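Local coordinates for protein carbonic anhydrase (PDB 3UCN) that probably catalyses the reversible hydration of carbon dioxide to hydrogencarbonate, as a beta-class carbonic anhydrase with one zinc ion per subunit, at residues L43-A48 / K96-C101; G102-G107 / K152-N157. All blocks are in the same frame, centred on the assembly; numbering follows the deposited sequence.

Interaction 1 (L43-A48 / K96-C101); sequences LYIGCA and KHILVC. With ZN (zinc ion), chain C.
Y44 meets C101 of the neighbouring strand obliquely, through the outer part of its phenol; the closest carbon pair is Y44 CE1 with C101 CB at 3.5 Å. With CG anti to the backbone N (chi1 167°), the ring runs forward beside its own strand toward C101, whose sulfur meets it obliquely: C101 SG lies 5.0 Å from the centroid of the Y44 ring, a Cys sulfur-aromatic contact. Nearer the root of the ring, CD1 meets CB and CD1 of L99, and the two side chains cross at about a right angle. The other face of the sheet carries L43, I45, I98 and V100. There I45 and I98 lie side by side and point the same way, with I45 CD1 4.1 Å from I98 CG2.

Between these two faces the backbones pair as parallel strands, their axes 11° apart. L43 and I45 each use both N and O across the gap, and the bonds are close to straight; the one from I45 N to L99 O is 2.7 Å long. Beyond the bond from C101 N to I45 O no direct N-H...O bond follows, and a water bridges the opening, accepting from C47 N and donating to C101 O (2.7 Å). C47 then turns its thiolate to the metal, with SG 2.3 Å from the zinc ion.

Further out, helices 80-92 and 146-167 cover the face of L43, I98 and V100, while L9 of the second subunit packs on L99. Strand 65-70 bonds to the far edge of 43-48, and R69 holds the carbonyl of C47. The arrangement is that of the central parallel part of the beta-class carbonic anhydrase sheet, with a zinc-binding cysteine at the C-terminal end of a strand.

Interaction 2 (G102-G107 / K152-N157); sequences GHYNCG and KMVELN. With ZN (zinc ion), chain C.
V154 pushes both methyl groups against the turn that follows H103, with CG2 3.4 Å from H103 O and CG1 3.5 Å from the same oxygen. This is the junction of a beta-class zinc site with the helix behind it: H103 ends a strand of the central sheet, C106 is the N-cap of helix 107-114, and helix 146-167 backs the loop between them. The valine also touches two side chains of the loop, with CG2 4.0 Å from C106 CB and CG1 obliquely against the Y104 ring.

Facing away from the helix, H103 coordinates the zinc ion through NE2, and C106 adds its sulfur, SG, at 2.4 Å. The CB of C106 lies over one face of the imidazole, offset toward the rim. The ring's second nitrogen, ND1, makes a weak bond to Y104 O, bent to 127°, which may steady the ring's rotation. C47 binds the same metal, D49, a zinc-binding residue, is close to H103, and an azide ion lies near the imidazole.

The outer end of the contact is polar. Y104 reaches across the helix to E155, whose chain stays extended beyond CG, and K196 makes a further weak bond to the phenol oxygen. Ring and carboxylate planes stand 71° apart, and Y104 OH donates to the anti lone pair of E155 OE1 over 2.6 Å.

Overall arrangement
The two contacts follow one another along the chain and share strand 97-103: interaction 1 pairs its first part with strand 42-47, and interaction 2 takes up its last residues and the loop beyond, set against helix 146-167. Their centres are about 15 Å apart, yet they meet at the zinc ion, where C47 CB comes within 3.6 Å of H103 CD2. Interaction 1 lies near the middle of the chain, interaction 2 farther out, and the second subunit touches both. C47 and H103 come from neighbouring strand ends and C106 from the loop after the second, so the strand pairing of interaction 1 and the helix packing of interaction 2 each hold part of one zinc site.

Interaction 1 (L43-A48 / K96-C101)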
ATOM      1  N   LEU A  43      11.209 -17.434 -10.339  1.00 46.00           N
ATOM      2  CA  LEU A  43      10.206 -16.380 -10.175  1.00 44.28           C
ATOM      3  C   LEU A  43      10.278 -15.514 -11.390  1.00 44.28           C
ATOM      4  O   LEU A  43      11.348 -15.157 -11.778  1.00 45.16           O
ATOM      5  CB  LEU A  43      10.522 -15.499  -8.982  1.00 43.06           C
ATOM      6  CG  LEU A  43       9.740 -14.196  -8.725  1.00 42.18           C
ATOM      7  CD1 LEU A  43       8.199 -14.371  -8.719  1.00 37.60           C
ATOM      8  CD2 LEU A  43      10.228 -13.558  -7.383  1.00 40.66           C
ATOM      9  N   TYR A  44       9.148 -15.141 -11.978  1.00 43.43           N
ATOM     10  CA  TYR A  44       9.123 -14.200 -13.072  1.00 41.82           C
ATOM     11  C   TYR A  44       8.262 -12.986 -12.669  1.00 42.94           C
ATOM     12  O   TYR A  44       7.140 -13.144 -12.145  1.00 41.87           O
ATOM     13  CB  TYR A  44       8.524 -14.869 -14.248  1.00 39.70           C
ATOM     14  CG  TYR A  44       8.106 -13.975 -15.440  1.00 41.07           C
ATOM     15  CD1 TYR A  44       8.911 -13.889 -16.591  1.00 37.13           C
ATOM     16  CD2 TYR A  44       6.896 -13.311 -15.451  1.00 34.93           C
ATOM     17  CE1 TYR A  44       8.508 -13.153 -17.721  1.00 41.95           C
ATOM     18  CE2 TYR A  44       6.488 -12.559 -16.585  1.00 42.49           C
ATOM     19  CZ  TYR A  44       7.307 -12.491 -17.709  1.00 42.60           C
ATOM     20  OH  TYR A  44       6.912 -11.770 -18.782  1.00 43.92           O
ATOM     21  N   ILE A  45       8.820 -11.794 -12.890  1.00 43.01           N
ATOM     22  CA  ILE A  45       8.131 -10.542 -12.677  1.00 42.78           C
ATOM     23  C   ILE A  45       8.022  -9.890 -14.070  1.00 43.01           C
ATOM     24  O   ILE A  45       9.029  -9.565 -14.663  1.00 45.13           O
ATOM     25  CB  ILE A  45       8.909  -9.687 -11.714  1.00 43.27           C
ATOM     26  CG1 ILE A  45       9.041 -10.418 -10.373  1.00 43.47           C
ATOM     27  CG2 ILE A  45       8.244  -8.303 -11.528  1.00 39.18           C
ATOM     28  CD1 ILE A  45      10.080  -9.845  -9.510  1.00 43.01           C
ATOM     29  N   GLY A  46       6.820  -9.743 -14.611  1.00 40.75           N
ATOM     30  CA  GLY A  46       6.657  -9.092 -15.905  1.00 38.63           C
ATOM     31  C   GLY A  46       5.364  -8.304 -15.931  1.00 39.06           C
ATOM     32  O   GLY A  46       4.717  -8.088 -14.883  1.00 37.57           O
ATOM     33  N   CYS A  47       4.956  -7.849 -17.122  1.00 39.52           N
ATOM     34  CA  CYS A  47       3.884  -6.880 -17.212  1.00 38.34           C
ATOM     35  C   CYS A  47       2.613  -7.656 -17.364  1.00 39.15           C
ATOM     36  O   CYS A  47       2.612  -8.755 -17.946  1.00 39.92           O
ATOM     37  CB  CYS A  47       4.132  -5.948 -18.408  1.00 38.22           C
ATOM     38  SG  CYS A  47       2.867  -4.567 -18.495  1.00 41.76           S
ATOM     39  N   ALA A  48       1.539  -7.082 -16.844  1.00 39.00           N
ATOM     40  CA  ALA A  48       0.171  -7.552 -17.053  1.00 39.76           C
ATOM     41  C   ALA A  48      -0.298  -7.584 -18.517  1.00 39.78           C
ATOM     42  O   ALA A  48      -1.278  -8.231 -18.844  1.00 40.05           O
ATOM     43  CB  ALA A  48      -0.776  -6.700 -16.287  1.00 37.50           C
ATOM     44  N   LYS A  96      15.677 -20.418  -7.482  1.00 52.16           N
ATOM     45  CA  LYS A  96      17.089 -20.140  -7.752  1.00 53.90           C
ATOM     46  C   LYS A  96      17.312 -18.937  -8.702  1.00 53.15           C
ATOM     47  O   LYS A  96      18.382 -18.362  -8.704  1.00 53.45           O
ATOM     48  CB  LYS A  96      17.789 -21.424  -8.292  1.00 55.66           C
ATOM     49  CG  LYS A  96      17.910 -22.628  -7.255  1.00 59.47           C
ATOM     50  CD  LYS A  96      18.304 -23.934  -8.011  1.00 68.34           C
ATOM     51  CE  LYS A  96      17.298 -25.088  -7.768  1.00 74.18           C
ATOM     52  NZ  LYS A  96      17.966 -26.253  -7.130  1.00 77.82           N
ATOM     53  N   HIS A  97      16.304 -18.538  -9.487  1.00 52.22           N
ATOM     54  CA  HIS A  97      16.503 -17.507 -10.524  1.00 52.37           C
ATOM     55  C   HIS A  97      15.314 -16.545 -10.539  1.00 50.32           C
ATOM     56  O   HIS A  97      14.195 -17.006 -10.442  1.00 50.27           O
ATOM     57  CB  HIS A  97      16.679 -18.146 -11.938  1.00 51.97           C
ATOM     58  CG  HIS A  97      17.559 -19.370 -11.958  1.00 60.65           C
ATOM     59  ND1 HIS A  97      18.864 -19.365 -11.498  1.00 64.74           N
ATOM     60  CD2 HIS A  97      17.316 -20.639 -12.377  1.00 62.27           C
ATOM     61  CE1 HIS A  97      19.379 -20.575 -11.626  1.00 65.01           C
ATOM     62  NE2 HIS A  97      18.460 -21.362 -12.156  1.00 66.01           N
ATOM     63  N   ILE A  98      15.539 -15.235 -10.706  1.00 48.78           N
ATOM     64  CA  ILE A  98      14.422 -14.273 -10.758  1.00 46.20           C
ATOM     65  C   ILE A  98      14.531 -13.598 -12.058  1.00 46.19           C
ATOM     66  O   ILE A  98      15.556 -13.033 -12.329  1.00 45.89           O
ATOM     67  CB  ILE A  98      14.558 -13.216  -9.679  1.00 46.04           C
ATOM     68  CG1 ILE A  98      14.450 -13.885  -8.315  1.00 41.56           C
ATOM     69  CG2 ILE A  98      13.513 -12.129  -9.899  1.00 43.84           C
ATOM     70  CD1 ILE A  98      14.687 -12.969  -7.166  1.00 42.95           C
ATOM     71  N   LEU A  99      13.486 -13.688 -12.882  1.00 46.62           N
ATOM     72  CA  LEU A  99      13.417 -13.044 -14.178  1.00 46.90           C
ATOM     73  C   LEU A  99      12.585 -11.769 -14.056  1.00 47.00           C
ATOM     74  O   LEU A  99      11.431 -11.831 -13.676  1.00 46.65           O
ATOM     75  CB  LEU A  99      12.759 -13.956 -15.208  1.00 46.75           C
ATOM     76  CG  LEU A  99      13.327 -15.370 -15.353  1.00 50.28           C
ATOM     77  CD1 LEU A  99      12.440 -16.141 -16.297  1.00 50.28           C
ATOM     78  CD2 LEU A  99      14.716 -15.306 -15.955  1.00 48.86           C
ATOM     79  N   VAL A 100      13.192 -10.620 -14.373  1.00 46.72           N
ATOM     80  CA  VAL A 100      12.508  -9.370 -14.493  1.00 44.73           C
ATOM     81  C   VAL A 100      12.424  -9.097 -15.966  1.00 44.79           C
ATOM     82  O   VAL A 100      13.433  -8.902 -16.659  1.00 45.38           O
ATOM     83  CB  VAL A 100      13.275  -8.250 -13.765  1.00 45.68           C
ATOM     84  CG1 VAL A 100      12.454  -6.945 -13.742  1.00 42.69           C
ATOM     85  CG2 VAL A 100      13.614  -8.669 -12.351  1.00 44.04           C
ATOM     86  N   CYS A 101      11.208  -9.066 -16.474  1.00 43.64           N
ATOM     87  CA  CYS A 101      11.029  -8.943 -17.873  1.00 41.97           C
ATOM     88  C   CYS A 101      10.170  -7.729 -18.217  1.00 42.08           C
ATOM     89  O   CYS A 101       9.085  -7.533 -17.699  1.00 40.81           O
ATOM     90  CB  CYS A 101      10.381 -10.244 -18.327  1.00 42.00           C
ATOM     91  SG  CYS A 101       9.884 -10.347 -20.079  1.00 49.38           S
TER
HETATM   92 ZN    ZN C 228       3.511  -3.413 -20.389  1.00 45.72          ZN
HETATM   93  O   HOH W   1       6.909  -8.075 -19.187  1.00 42.02           O

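Interaction 2 (G102-G107 / K152-N157)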
ATOM      1  N   GLY A 102      10.642  -6.890 -19.125  1.00 43.45           N
ATOM      2  CA  GLY A 102       9.774  -5.826 -19.661  1.00 43.06           C
ATOM      3  C   GLY A 102       9.531  -6.173 -21.106  1.00 44.62           C
ATOM      4  O   GLY A 102       9.990  -7.231 -21.590  1.00 43.60           O
ATOM      5  N   HIS A 103       8.803  -5.308 -21.810  1.00 43.92           N
ATOM      6  CA  HIS A 103       8.555  -5.582 -23.178  1.00 44.11           C
ATOM      7  C   HIS A 103       8.299  -4.296 -23.985  1.00 45.28           C
ATOM      8  O   HIS A 103       7.727  -3.280 -23.448  1.00 46.27           O
ATOM      9  CB  HIS A 103       7.321  -6.463 -23.273  1.00 42.98           C
ATOM     10  CG  HIS A 103       6.071  -5.743 -22.887  1.00 44.03           C
ATOM     11  ND1 HIS A 103       5.196  -5.240 -23.819  1.00 42.23           N
ATOM     12  CD2 HIS A 103       5.601  -5.343 -21.668  1.00 39.02           C
ATOM     13  CE1 HIS A 103       4.190  -4.636 -23.206  1.00 38.85           C
ATOM     14  NE2 HIS A 103       4.421  -4.674 -21.901  1.00 41.46           N
ATOM     15  N   TYR A 104       8.626  -4.342 -25.283  1.00 44.61           N
ATOM     16  CA  TYR A 104       8.417  -3.166 -26.112  1.00 45.69           C
ATOM     17  C   TYR A 104       6.943  -2.972 -26.274  1.00 46.33           C
ATOM     18  O   TYR A 104       6.168  -3.918 -26.124  1.00 47.33           O
ATOM     19  CB  TYR A 104       9.169  -3.271 -27.458  1.00 45.77           C
ATOM     20  CG  TYR A 104      10.678  -3.345 -27.220  1.00 46.46           C
ATOM     21  CD1 TYR A 104      11.401  -4.532 -27.429  1.00 48.69           C
ATOM     22  CD2 TYR A 104      11.378  -2.229 -26.744  1.00 45.34           C
ATOM     23  CE1 TYR A 104      12.792  -4.583 -27.204  1.00 47.25           C
ATOM     24  CE2 TYR A 104      12.761  -2.267 -26.537  1.00 47.04           C
ATOM     25  CZ  TYR A 104      13.442  -3.443 -26.762  1.00 50.15           C
ATOM     26  OH  TYR A 104      14.774  -3.456 -26.483  1.00 55.11           O
ATOM     27  N   ASN A 105       6.547  -1.742 -26.584  1.00 46.20           N
ATOM     28  CA  ASN A 105       5.171  -1.401 -26.796  1.00 45.62           C
ATOM     29  C   ASN A 105       4.378  -1.529 -25.491  1.00 46.44           C
ATOM     30  O   ASN A 105       3.164  -1.750 -25.480  1.00 47.22           O
ATOM     31  CB  ASN A 105       4.590  -2.189 -27.956  1.00 45.38           C
ATOM     32  CG  ASN A 105       3.286  -1.622 -28.431  1.00 47.73           C
ATOM     33  OD1 ASN A 105       2.250  -2.236 -28.259  1.00 50.20           O
ATOM     34  ND2 ASN A 105       3.316  -0.415 -29.017  1.00 50.87           N
ATOM     35  N   CYS A 106       5.106  -1.389 -24.377  1.00 46.09           N
ATOM     36  CA  CYS A 106       4.532  -1.325 -23.040  1.00 43.23           C
ATOM     37  C   CYS A 106       3.751  -0.009 -22.772  1.00 41.94           C
ATOM     38  O   CYS A 106       4.330   1.082 -22.670  1.00 41.59           O
ATOM     39  CB  CYS A 106       5.655  -1.538 -22.032  1.00 41.64           C
ATOM     40  SG  CYS A 106       4.980  -1.568 -20.374  1.00 41.90           S
ATOM     41  N   GLY A 107       2.454  -0.115 -22.681  1.00 41.54           N
ATOM     42  CA  GLY A 107       1.583   1.060 -22.398  1.00 43.59           C
ATOM     43  C   GLY A 107       1.824   1.769 -21.048  1.00 45.46           C
ATOM     44  O   GLY A 107       1.568   2.976 -20.910  1.00 45.42           O
ATOM     45  N   LYS A 152      13.376   3.219 -25.218  1.00 48.23           N
ATOM     46  CA  LYS A 152      14.463   3.420 -24.336  1.00 47.41           C
ATOM     47  C   LYS A 152      13.924   3.359 -22.876  1.00 47.17           C
ATOM     48  O   LYS A 152      14.566   2.746 -21.979  1.00 46.64           O
ATOM     49  CB  LYS A 152      15.091   4.800 -24.671  1.00 48.77           C
ATOM     50  CG  LYS A 152      16.462   5.114 -24.038  1.00 52.26           C
ATOM     51  CD  LYS A 152      17.541   4.006 -24.269  1.00 58.30           C
ATOM     52  CE  LYS A 152      18.942   4.592 -24.065  1.00 63.83           C
ATOM     53  NZ  LYS A 152      20.045   3.555 -23.842  1.00 67.97           N
ATOM     54  N   MET A 153      12.772   3.998 -22.658  1.00 44.61           N
ATOM     55  CA  MET A 153      12.028   3.941 -21.392  1.00 45.38           C
ATOM     56  C   MET A 153      11.859   2.448 -20.931  1.00 45.20           C
ATOM     57  O   MET A 153      12.241   2.101 -19.802  1.00 45.34           O
ATOM     58  CB  MET A 153      10.708   4.693 -21.547  1.00 43.68           C
ATOM     59  CG  MET A 153       9.942   4.925 -20.251  1.00 46.45           C
ATOM     60  SD  MET A 153      10.742   6.054 -19.076  1.00 49.60           S
ATOM     61  CE  MET A 153      11.757   4.961 -18.053  1.00 46.28           C
ATOM     62  N   VAL A 154      11.420   1.566 -21.845  1.00 44.85           N
ATOM     63  CA  VAL A 154      11.290   0.132 -21.583  1.00 44.21           C
ATOM     64  C   VAL A 154      12.579  -0.469 -20.997  1.00 45.97           C
ATOM     65  O   VAL A 154      12.569  -1.045 -19.881  1.00 46.95           O
ATOM     66  CB  VAL A 154      10.760  -0.613 -22.844  1.00 44.92           C
ATOM     67  CG1 VAL A 154      10.969  -2.145 -22.740  1.00 43.44           C
ATOM     68  CG2 VAL A 154       9.259  -0.292 -23.100  1.00 41.39           C
ATOM     69  N   GLU A 155      13.713  -0.250 -21.668  1.00 45.64           N
ATOM     70  CA  GLU A 155      14.990  -0.829 -21.206  1.00 45.67           C
ATOM     71  C   GLU A 155      15.461  -0.244 -19.909  1.00 45.42           C
ATOM     72  O   GLU A 155      16.094  -0.928 -19.080  1.00 44.68           O
ATOM     73  CB  GLU A 155      16.086  -0.622 -22.263  1.00 46.53           C
ATOM     74  CG  GLU A 155      15.616  -1.186 -23.666  1.00 50.82           C
ATOM     75  CD  GLU A 155      16.454  -0.782 -24.870  1.00 56.24           C
ATOM     76  OE1 GLU A 155      16.284  -1.410 -25.914  1.00 60.01           O
ATOM     77  OE2 GLU A 155      17.261   0.165 -24.814  1.00 61.51           O
ATOM     78  N   LEU A 156      15.198   1.044 -19.736  1.00 44.78           N
ATOM     79  CA  LEU A 156      15.684   1.745 -18.569  1.00 44.64           C
ATOM     80  C   LEU A 156      14.907   1.241 -17.327  1.00 43.78           C
ATOM     81  O   LEU A 156      15.475   1.018 -16.230  1.00 43.81           O
ATOM     82  CB  LEU A 156      15.516   3.251 -18.767  1.00 44.38           C
ATOM     83  CG  LEU A 156      16.601   3.970 -19.628  1.00 46.07           C
ATOM     84  CD1 LEU A 156      16.225   5.387 -19.815  1.00 43.43           C
ATOM     85  CD2 LEU A 156      17.977   3.902 -18.959  1.00 39.84           C
ATOM     86  N   ASN A 157      13.622   1.002 -17.559  1.00 43.26           N
ATOM     87  CA  ASN A 157      12.749   0.461 -16.525  1.00 43.57           C
ATOM     88  C   ASN A 157      13.185  -0.952 -16.118  1.00 42.70           C
ATOM     89  O   ASN A 157      13.293  -1.219 -14.938  1.00 43.11           O
ATOM     90  CB  ASN A 157      11.271   0.533 -16.914  1.00 42.28           C
ATOM     91  CG  ASN A 157      10.400   0.142 -15.779  1.00 44.76           C
ATOM     92  OD1 ASN A 157      10.562   0.662 -14.655  1.00 40.58           O
ATOM     93  ND2 ASN A 157       9.470  -0.804 -16.029  1.00 44.08           N
TER
HETATM   94 ZN    ZN C 228       3.511  -3.413 -20.389  1.00 45.72          ZN